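Local structure of TATA-box-binding protein (Methanococcus jannaschii, 2Z8U) at residues P11-V19 and E168-L179; I28-L37 and I87-V98. The protein probably binds the TATA box of archaeal promoters as a general transcription factor and so helps to activate genes transcribed by RNA polymerase. All coordinates share one frame; numbering follows the deposited sequence.

Contact 1: residues P11-V19 and E168-L179; sequences PEIKIVNVV and EEDAKRALKKIL
Ile13 reaches helix 168-183 with both branches: CG1 stands beside its own backbone N (chi1 -73°) and lies over the Ala171 carbonyl, while CG2, opposite that N, meets the Ala171 methyl. The pairing belongs to the saddle fold of TATA-box-binding proteins, two alpha/beta repeats sharing one curved antiparallel sheet, and here the lead-in and first strand of repeat 1 lie along the long C-terminal helix of repeat 2. Ile13 CG2 is 3.7 Å from Ala171 CB. One helical turn on, Ile13 CD1 comes to 3.9 Å from Leu175 CB, the two side chains sliding past each other in opposite directions. In Leu175 the first torsion (chi1 -178°, CG anti to its N) sends CG toward Pro11, and the second turns CD2 against the proline carbonyl; CD2 lies 3.5 Å from Pro11 O. At the far end the proline ring rests on the isopropyl end of Leu179, CB 3.8 Å from Leu179 CD1 and CG touching both methyls.

No hydrogen bond joins the segments; methyl and methylene groups meet one another and two backbone carbonyls. Ile162 of strand 159-163 also packs on Ile13, and Met109 of strand 105-114 on Ile15, tying the contact to the sheet. On the outer side Glu168 bends at chi2 (-95°), which folds its carboxylate back toward a weak salt bridge with Lys172, where NZ is 3.4 Å from Glu168 OE1. The CG of Glu168, swung opposite the backbone N, lies 3.9 Å from Ile15 CG1.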
# COMPACT_ATOMS: atom_id res chain seq x y z
N PRO B 11 -34.37 -21.91 10.29
CA PRO B 11 -33.47 -20.93 10.89
C PRO B 11 -34.20 -19.61 11.12
O PRO B 11 -34.85 -19.08 10.21
CB PRO B 11 -32.38 -20.76 9.83
CG PRO B 11 -32.33 -22.08 9.14
CD PRO B 11 -33.73 -22.65 9.19
N GLU B 12 -34.09 -19.09 12.34
CA GLU B 12 -34.73 -17.84 12.70
C GLU B 12 -33.75 -16.93 13.44
O GLU B 12 -32.90 -17.43 14.17
CB GLU B 12 -35.95 -18.14 13.58
CG GLU B 12 -36.98 -17.03 13.60
CD GLU B 12 -38.26 -17.41 14.33
OE1 GLU B 12 -38.94 -16.48 14.80
OE2 GLU B 12 -38.58 -18.60 14.46
N ILE B 13 -33.90 -15.62 13.25
CA ILE B 13 -33.06 -14.61 13.88
C ILE B 13 -33.50 -14.32 15.32
O ILE B 13 -34.68 -14.09 15.58
CB ILE B 13 -33.08 -13.27 13.05
CG1 ILE B 13 -32.27 -13.41 11.75
CG2 ILE B 13 -32.71 -12.04 13.90
CD1 ILE B 13 -30.79 -13.81 11.92
N LYS B 14 -32.54 -14.35 16.24
CA LYS B 14 -32.74 -13.85 17.61
C LYS B 14 -31.77 -12.71 17.85
O LYS B 14 -30.57 -12.88 17.62
CB LYS B 14 -32.49 -14.97 18.63
CG LYS B 14 -32.46 -14.49 20.08
CD LYS B 14 -32.54 -15.65 21.07
CE LYS B 14 -32.68 -15.15 22.52
NZ LYS B 14 -33.56 -13.93 22.65
N ILE B 15 -32.28 -11.56 18.30
CA ILE B 15 -31.42 -10.42 18.62
C ILE B 15 -30.94 -10.65 20.05
O ILE B 15 -31.73 -10.95 20.96
CB ILE B 15 -32.17 -9.08 18.50
CG1 ILE B 15 -32.76 -8.93 17.08
CG2 ILE B 15 -31.28 -7.90 18.93
CD1 ILE B 15 -31.74 -8.93 15.97
N VAL B 16 -29.63 -10.60 20.23
CA VAL B 16 -29.05 -10.93 21.52
C VAL B 16 -28.62 -9.66 22.22
O VAL B 16 -28.76 -9.53 23.43
CB VAL B 16 -27.91 -11.98 21.41
CG1 VAL B 16 -27.12 -12.06 22.71
CG2 VAL B 16 -28.50 -13.36 21.09
N ASN B 17 -28.12 -8.70 21.46
CA ASN B 17 -27.82 -7.41 22.02
C ASN B 17 -27.98 -6.28 21.02
O ASN B 17 -28.01 -6.50 19.82
CB ASN B 17 -26.46 -7.40 22.76
CG ASN B 17 -25.26 -7.02 21.88
OD1 ASN B 17 -24.23 -7.70 21.91
ND2 ASN B 17 -25.34 -5.90 21.17
N VAL B 18 -28.08 -5.05 21.52
CA VAL B 18 -28.08 -3.89 20.63
C VAL B 18 -27.09 -2.86 21.18
O VAL B 18 -26.79 -2.88 22.37
CB VAL B 18 -29.47 -3.26 20.49
CG1 VAL B 18 -30.50 -4.25 19.96
CG2 VAL B 18 -29.97 -2.63 21.82
N VAL B 19 -26.54 -2.02 20.30
CA VAL B 19 -25.79 -0.84 20.70
C VAL B 19 -26.62 0.34 20.19
O VAL B 19 -27.03 0.34 19.04
CB VAL B 19 -24.35 -0.83 20.11
CG1 VAL B 19 -23.60 0.50 20.42
CG2 VAL B 19 -23.55 -2.05 20.60
N GLU B 168 -33.44 -5.26 12.68
CA GLU B 168 -33.95 -6.61 12.71
C GLU B 168 -34.31 -7.11 11.30
O GLU B 168 -34.04 -8.26 10.95
CB GLU B 168 -35.15 -6.65 13.67
CG GLU B 168 -35.39 -7.99 14.33
CD GLU B 168 -36.41 -8.82 13.60
OE1 GLU B 168 -37.18 -8.24 12.81
OE2 GLU B 168 -36.43 -10.06 13.81
N GLU B 169 -34.90 -6.24 10.47
CA GLU B 169 -35.18 -6.57 9.06
C GLU B 169 -33.92 -6.90 8.26
O GLU B 169 -33.90 -7.85 7.47
CB GLU B 169 -35.96 -5.46 8.36
CG GLU B 169 -35.60 -4.04 8.78
CD GLU B 169 -36.42 -3.52 9.97
OE1 GLU B 169 -37.05 -2.44 9.83
OE2 GLU B 169 -36.43 -4.17 11.04
N ASP B 170 -32.87 -6.11 8.46
CA ASP B 170 -31.56 -6.44 7.87
C ASP B 170 -31.00 -7.77 8.36
O ASP B 170 -30.28 -8.42 7.63
CB ASP B 170 -30.52 -5.36 8.15
CG ASP B 170 -30.62 -4.17 7.20
OD1 ASP B 170 -31.33 -4.25 6.17
OD2 ASP B 170 -30.00 -3.15 7.51
N ALA B 171 -31.28 -8.15 9.60
CA ALA B 171 -30.78 -9.44 10.14
C ALA B 171 -31.38 -10.61 9.38
O ALA B 171 -30.69 -11.60 9.08
CB ALA B 171 -31.10 -9.56 11.65
N LYS B 172 -32.67 -10.49 9.10
CA LYS B 172 -33.42 -11.47 8.31
C LYS B 172 -32.87 -11.58 6.89
O LYS B 172 -32.69 -12.69 6.39
CB LYS B 172 -34.91 -11.08 8.26
CG LYS B 172 -35.69 -11.42 9.52
CD LYS B 172 -37.08 -10.80 9.47
CE LYS B 172 -37.79 -10.93 10.79
NZ LYS B 172 -39.09 -10.20 10.78
N ARG B 173 -32.62 -10.44 6.26
CA ARG B 173 -32.05 -10.38 4.91
C ARG B 173 -30.65 -11.01 4.84
O ARG B 173 -30.30 -11.67 3.85
CB ARG B 173 -31.95 -8.92 4.45
CG ARG B 173 -33.27 -8.18 4.37
CD ARG B 173 -33.07 -6.74 3.88
NE ARG B 173 -32.14 -6.67 2.76
CZ ARG B 173 -31.07 -5.88 2.70
NH1 ARG B 173 -30.77 -5.04 3.69
NH2 ARG B 173 -30.29 -5.92 1.62
N ALA B 174 -29.86 -10.79 5.89
CA ALA B 174 -28.56 -11.42 6.06
C ALA B 174 -28.68 -12.94 6.18
O ALA B 174 -27.95 -13.69 5.51
CB ALA B 174 -27.86 -10.84 7.28
N LEU B 175 -29.59 -13.40 7.05
CA LEU B 175 -29.83 -14.85 7.21
C LEU B 175 -30.19 -15.56 5.89
O LEU B 175 -29.60 -16.60 5.59
CB LEU B 175 -30.86 -15.15 8.31
CG LEU B 175 -31.15 -16.63 8.60
CD1 LEU B 175 -29.90 -17.29 9.19
CD2 LEU B 175 -32.33 -16.76 9.54
N LYS B 176 -31.11 -15.00 5.11
CA LYS B 176 -31.47 -15.58 3.80
C LYS B 176 -30.23 -15.77 2.92
O LYS B 176 -30.05 -16.83 2.31
CB LYS B 176 -32.55 -14.74 3.09
CG LYS B 176 -32.84 -15.13 1.63
CD LYS B 176 -33.98 -16.14 1.51
CE LYS B 176 -34.01 -16.89 0.16
NZ LYS B 176 -33.79 -16.03 -1.04
N LYS B 177 -29.37 -14.75 2.87
CA LYS B 177 -28.14 -14.81 2.07
C LYS B 177 -27.13 -15.84 2.57
O LYS B 177 -26.57 -16.58 1.77
CB LYS B 177 -27.50 -13.43 1.95
CG LYS B 177 -28.11 -12.61 0.83
CD LYS B 177 -27.96 -11.12 1.07
CE LYS B 177 -28.56 -10.31 -0.07
NZ LYS B 177 -27.58 -10.11 -1.17
N ILE B 178 -26.93 -15.91 3.88
CA ILE B 178 -26.06 -16.94 4.47
C ILE B 178 -26.58 -18.35 4.13
O ILE B 178 -25.86 -19.18 3.59
CB ILE B 178 -25.94 -16.74 5.98
CG1 ILE B 178 -25.24 -15.40 6.27
CG2 ILE B 178 -25.20 -17.90 6.65
CD1 ILE B 178 -25.62 -14.78 7.61
N LEU B 179 -27.86 -18.59 4.41
CA LEU B 179 -28.50 -19.86 4.08
C LEU B 179 -28.37 -20.24 2.60
O LEU B 179 -28.06 -21.39 2.28
CB LEU B 179 -29.98 -19.83 4.48
CG LEU B 179 -30.22 -19.70 5.99
CD1 LEU B 179 -31.71 -19.62 6.28
CD2 LEU B 179 -29.58 -20.87 6.72

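Contact 2: residues I28-L37 and I87-V98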
# COMPACT_ATOMS: atom_id res chain seq x y z
N ILE B 28 -23.24 19.21 28.80
CA ILE B 28 -23.53 18.50 30.04
C ILE B 28 -22.33 18.58 30.97
O ILE B 28 -21.20 18.32 30.57
CB ILE B 28 -23.84 16.99 29.76
CG1 ILE B 28 -24.80 16.79 28.56
CG2 ILE B 28 -24.31 16.28 31.05
CD1 ILE B 28 -26.27 16.49 28.91
N ASP B 29 -22.59 18.95 32.22
CA ASP B 29 -21.53 19.07 33.21
C ASP B 29 -21.27 17.68 33.75
O ASP B 29 -21.97 17.22 34.64
CB ASP B 29 -22.00 20.05 34.31
CG ASP B 29 -21.01 20.23 35.45
OD1 ASP B 29 -20.03 19.46 35.62
OD2 ASP B 29 -21.24 21.21 36.20
N LEU B 30 -20.25 17.00 33.22
CA LEU B 30 -19.96 15.61 33.64
C LEU B 30 -19.48 15.44 35.09
O LEU B 30 -19.70 14.38 35.69
CB LEU B 30 -18.96 14.96 32.66
CG LEU B 30 -19.47 14.84 31.21
CD1 LEU B 30 -18.42 14.21 30.34
CD2 LEU B 30 -20.80 14.05 31.14
N GLU B 31 -18.82 16.46 35.64
CA GLU B 31 -18.47 16.42 37.07
C GLU B 31 -19.73 16.27 37.97
O GLU B 31 -19.73 15.48 38.91
CB GLU B 31 -17.63 17.63 37.48
CG GLU B 31 -17.34 17.67 39.00
CD GLU B 31 -16.40 18.78 39.43
OE1 GLU B 31 -16.11 19.68 38.60
OE2 GLU B 31 -15.94 18.74 40.60
N GLU B 32 -20.78 17.02 37.68
CA GLU B 32 -22.04 16.91 38.42
C GLU B 32 -22.77 15.59 38.13
O GLU B 32 -23.38 15.03 39.02
CB GLU B 32 -22.95 18.10 38.13
CG GLU B 32 -22.49 19.37 38.86
CD GLU B 32 -23.53 20.47 38.84
OE1 GLU B 32 -24.58 20.30 38.17
OE2 GLU B 32 -23.30 21.51 39.49
N VAL B 33 -22.69 15.10 36.89
CA VAL B 33 -23.25 13.76 36.56
C VAL B 33 -22.55 12.70 37.43
O VAL B 33 -23.20 11.84 38.04
CB VAL B 33 -23.11 13.45 35.04
CG1 VAL B 33 -23.58 12.05 34.70
CG2 VAL B 33 -23.89 14.46 34.21
N ALA B 34 -21.23 12.79 37.53
CA ALA B 34 -20.50 11.84 38.37
C ALA B 34 -20.86 11.94 39.86
O ALA B 34 -20.79 10.94 40.59
CB ALA B 34 -18.99 11.99 38.16
N MET B 35 -21.26 13.13 40.31
CA MET B 35 -21.72 13.30 41.69
C MET B 35 -23.02 12.55 41.99
O MET B 35 -23.30 12.25 43.14
CB MET B 35 -21.93 14.77 42.02
CG MET B 35 -20.65 15.55 42.12
SD MET B 35 -21.05 17.26 42.47
CE MET B 35 -19.45 17.96 42.64
N ILE B 36 -23.82 12.27 40.98
CA ILE B 36 -25.10 11.65 41.30
C ILE B 36 -25.29 10.25 40.77
O ILE B 36 -26.00 9.46 41.40
CB ILE B 36 -26.30 12.55 40.92
CG1 ILE B 36 -26.25 12.89 39.44
CG2 ILE B 36 -26.35 13.80 41.86
CD1 ILE B 36 -27.42 13.70 38.94
N LEU B 37 -24.69 9.91 39.64
CA LEU B 37 -24.77 8.53 39.16
C LEU B 37 -23.90 7.61 40.00
O LEU B 37 -22.70 7.85 40.14
CB LEU B 37 -24.40 8.41 37.70
CG LEU B 37 -25.24 9.19 36.69
CD1 LEU B 37 -24.81 8.79 35.28
CD2 LEU B 37 -26.73 8.95 36.91
N ILE B 87 -31.71 7.13 33.78
CA ILE B 87 -30.56 8.02 33.97
C ILE B 87 -30.95 9.49 33.76
O ILE B 87 -30.57 10.35 34.57
CB ILE B 87 -29.38 7.60 33.05
CG1 ILE B 87 -28.94 6.15 33.37
CG2 ILE B 87 -28.23 8.61 33.09
CD1 ILE B 87 -28.20 5.96 34.68
N ILE B 88 -31.69 9.77 32.67
CA ILE B 88 -32.22 11.12 32.39
C ILE B 88 -33.02 11.69 33.58
O ILE B 88 -32.81 12.84 34.00
CB ILE B 88 -33.07 11.12 31.06
CG1 ILE B 88 -32.13 10.93 29.85
CG2 ILE B 88 -33.95 12.39 30.93
CD1 ILE B 88 -32.83 10.84 28.51
N LYS B 89 -33.92 10.88 34.12
CA LYS B 89 -34.70 11.30 35.30
C LYS B 89 -33.79 11.70 36.46
O LYS B 89 -34.03 12.70 37.11
CB LYS B 89 -35.65 10.20 35.73
CG LYS B 89 -36.44 10.54 36.99
CD LYS B 89 -37.51 9.48 37.21
CE LYS B 89 -38.43 9.87 38.36
NZ LYS B 89 -37.71 10.24 39.60
N GLU B 90 -32.75 10.91 36.74
CA GLU B 90 -31.83 11.29 37.83
C GLU B 90 -31.17 12.62 37.57
O GLU B 90 -31.12 13.47 38.46
CB GLU B 90 -30.74 10.25 38.02
CG GLU B 90 -31.21 8.93 38.56
CD GLU B 90 -30.02 8.01 38.69
OE1 GLU B 90 -29.17 8.26 39.56
OE2 GLU B 90 -29.93 7.06 37.90
N LEU B 91 -30.66 12.80 36.36
CA LEU B 91 -30.02 14.08 35.99
C LEU B 91 -31.02 15.24 36.04
O LEU B 91 -30.70 16.30 36.59
CB LEU B 91 -29.31 13.99 34.62
CG LEU B 91 -28.36 12.80 34.38
CD1 LEU B 91 -27.68 12.99 33.01
CD2 LEU B 91 -27.34 12.54 35.48
N LYS B 92 -32.22 15.03 35.51
CA LYS B 92 -33.28 16.04 35.61
C LYS B 92 -33.58 16.38 37.08
O LYS B 92 -33.68 17.55 37.44
CB LYS B 92 -34.57 15.62 34.88
CG LYS B 92 -35.77 16.51 35.21
CD LYS B 92 -37.03 16.15 34.41
CE LYS B 92 -38.19 17.09 34.79
NZ LYS B 92 -39.52 16.47 34.48
N ASP B 93 -33.74 15.35 37.90
CA ASP B 93 -34.02 15.52 39.33
C ASP B 93 -32.89 16.30 40.00
O ASP B 93 -33.14 17.14 40.88
CB ASP B 93 -34.21 14.15 40.00
CG ASP B 93 -35.56 13.55 39.73
OD1 ASP B 93 -36.42 14.25 39.14
OD2 ASP B 93 -35.76 12.36 40.07
N ALA B 94 -31.66 16.03 39.58
CA ALA B 94 -30.48 16.73 40.07
C ALA B 94 -30.38 18.19 39.63
O ALA B 94 -29.56 18.93 40.16
CB ALA B 94 -29.20 15.98 39.70
N GLY B 95 -31.23 18.61 38.70
CA GLY B 95 -31.21 19.98 38.22
C GLY B 95 -30.30 20.13 37.01
O GLY B 95 -29.95 21.25 36.62
N ILE B 96 -29.90 19.01 36.41
CA ILE B 96 -29.07 19.04 35.21
C ILE B 96 -29.96 19.10 33.99
O ILE B 96 -30.91 18.32 33.86
CB ILE B 96 -28.08 17.83 35.12
CG1 ILE B 96 -27.00 17.97 36.20
CG2 ILE B 96 -27.41 17.81 33.75
CD1 ILE B 96 -26.49 16.66 36.81
N ASP B 97 -29.68 20.05 33.12
CA ASP B 97 -30.51 20.29 31.98
C ASP B 97 -30.40 19.16 30.95
O ASP B 97 -29.34 18.98 30.35
CB ASP B 97 -30.13 21.60 31.32
CG ASP B 97 -31.12 22.01 30.26
OD1 ASP B 97 -32.31 21.64 30.40
OD2 ASP B 97 -30.72 22.69 29.29
N VAL B 98 -31.49 18.42 30.75
CA VAL B 98 -31.53 17.26 29.82
C VAL B 98 -32.79 17.24 28.97
O VAL B 98 -33.81 17.84 29.31
CB VAL B 98 -31.34 15.88 30.55
CG1 VAL B 98 -29.92 15.72 31.07
CG2 VAL B 98 -32.34 15.70 31.66
O HOH W 1 -27.50 6.75 41.44
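Leu91 CD2 receives Val33, Ile36 and Leu37 together, in the first repeat of the TBP saddle, where the short helix 30-36 crosses the C-terminal part of the long helix 77-94. The two short axes pass 10.3 Å apart at 107°. Val33 CG1 lies 3.9 Å from Leu91 CD2, and Ile36 CG1 is 4.1 Å from the same Leu91 methyl. Leu37 crosses Leu91 at about a right angle, its CD2 reaching onward to Ile87 CD1 at 4.0 Å and the Glu90 carboxylate. Past the helix end Ile96 closes the other flank: the Ile96 and Glu32 side chains slide past each other in opposite directions, Ile96 CD1 lying 4.0 Å from Glu32 CB and Ile96 CG1 meeting Glu32 OE1. Ile28 adds its CD1 against Val98 CG1.

The next shell sets these groups in place. Gly95, with positive phi (91°), ends the long helix in a Schellman motif, and the turn brings Ile96 back over the contact, its N bonded to Leu91 O. Asp29 is the N-cap of the short helix, its OD1 accepting from Glu32 N. From strand 50-54, Leu50 packs on Val33 and Cys52 on Leu37, seating the short helix on the sheet. No direct hydrogen bond spans the segments; one water bridges them, donating to Ile36 O at 3.1 Å and to Glu90 OE1 at 2.9 Å.

Contact 1 and contact 2 lie on opposite sides of the chain's centre, their centres 36 Å apart and their nearest atoms about 14 Å apart. Along the chain, segment 11-19 comes first, then both segments of contact 2, and 168-179 last. Strand 14-23, which begins in contact 1, is followed directly by helix 30-36 of contact 2. Contact 2 joins two helices of repeat 1, whereas contact 1 joins the first modelled residues and the first strand to the last helix of repeat 2. One antiparallel sheet runs through both repeats, with strands 14-23 and 105-114 adjacent at its middle, so contact 1 links the halves while contact 2 lies within one of them.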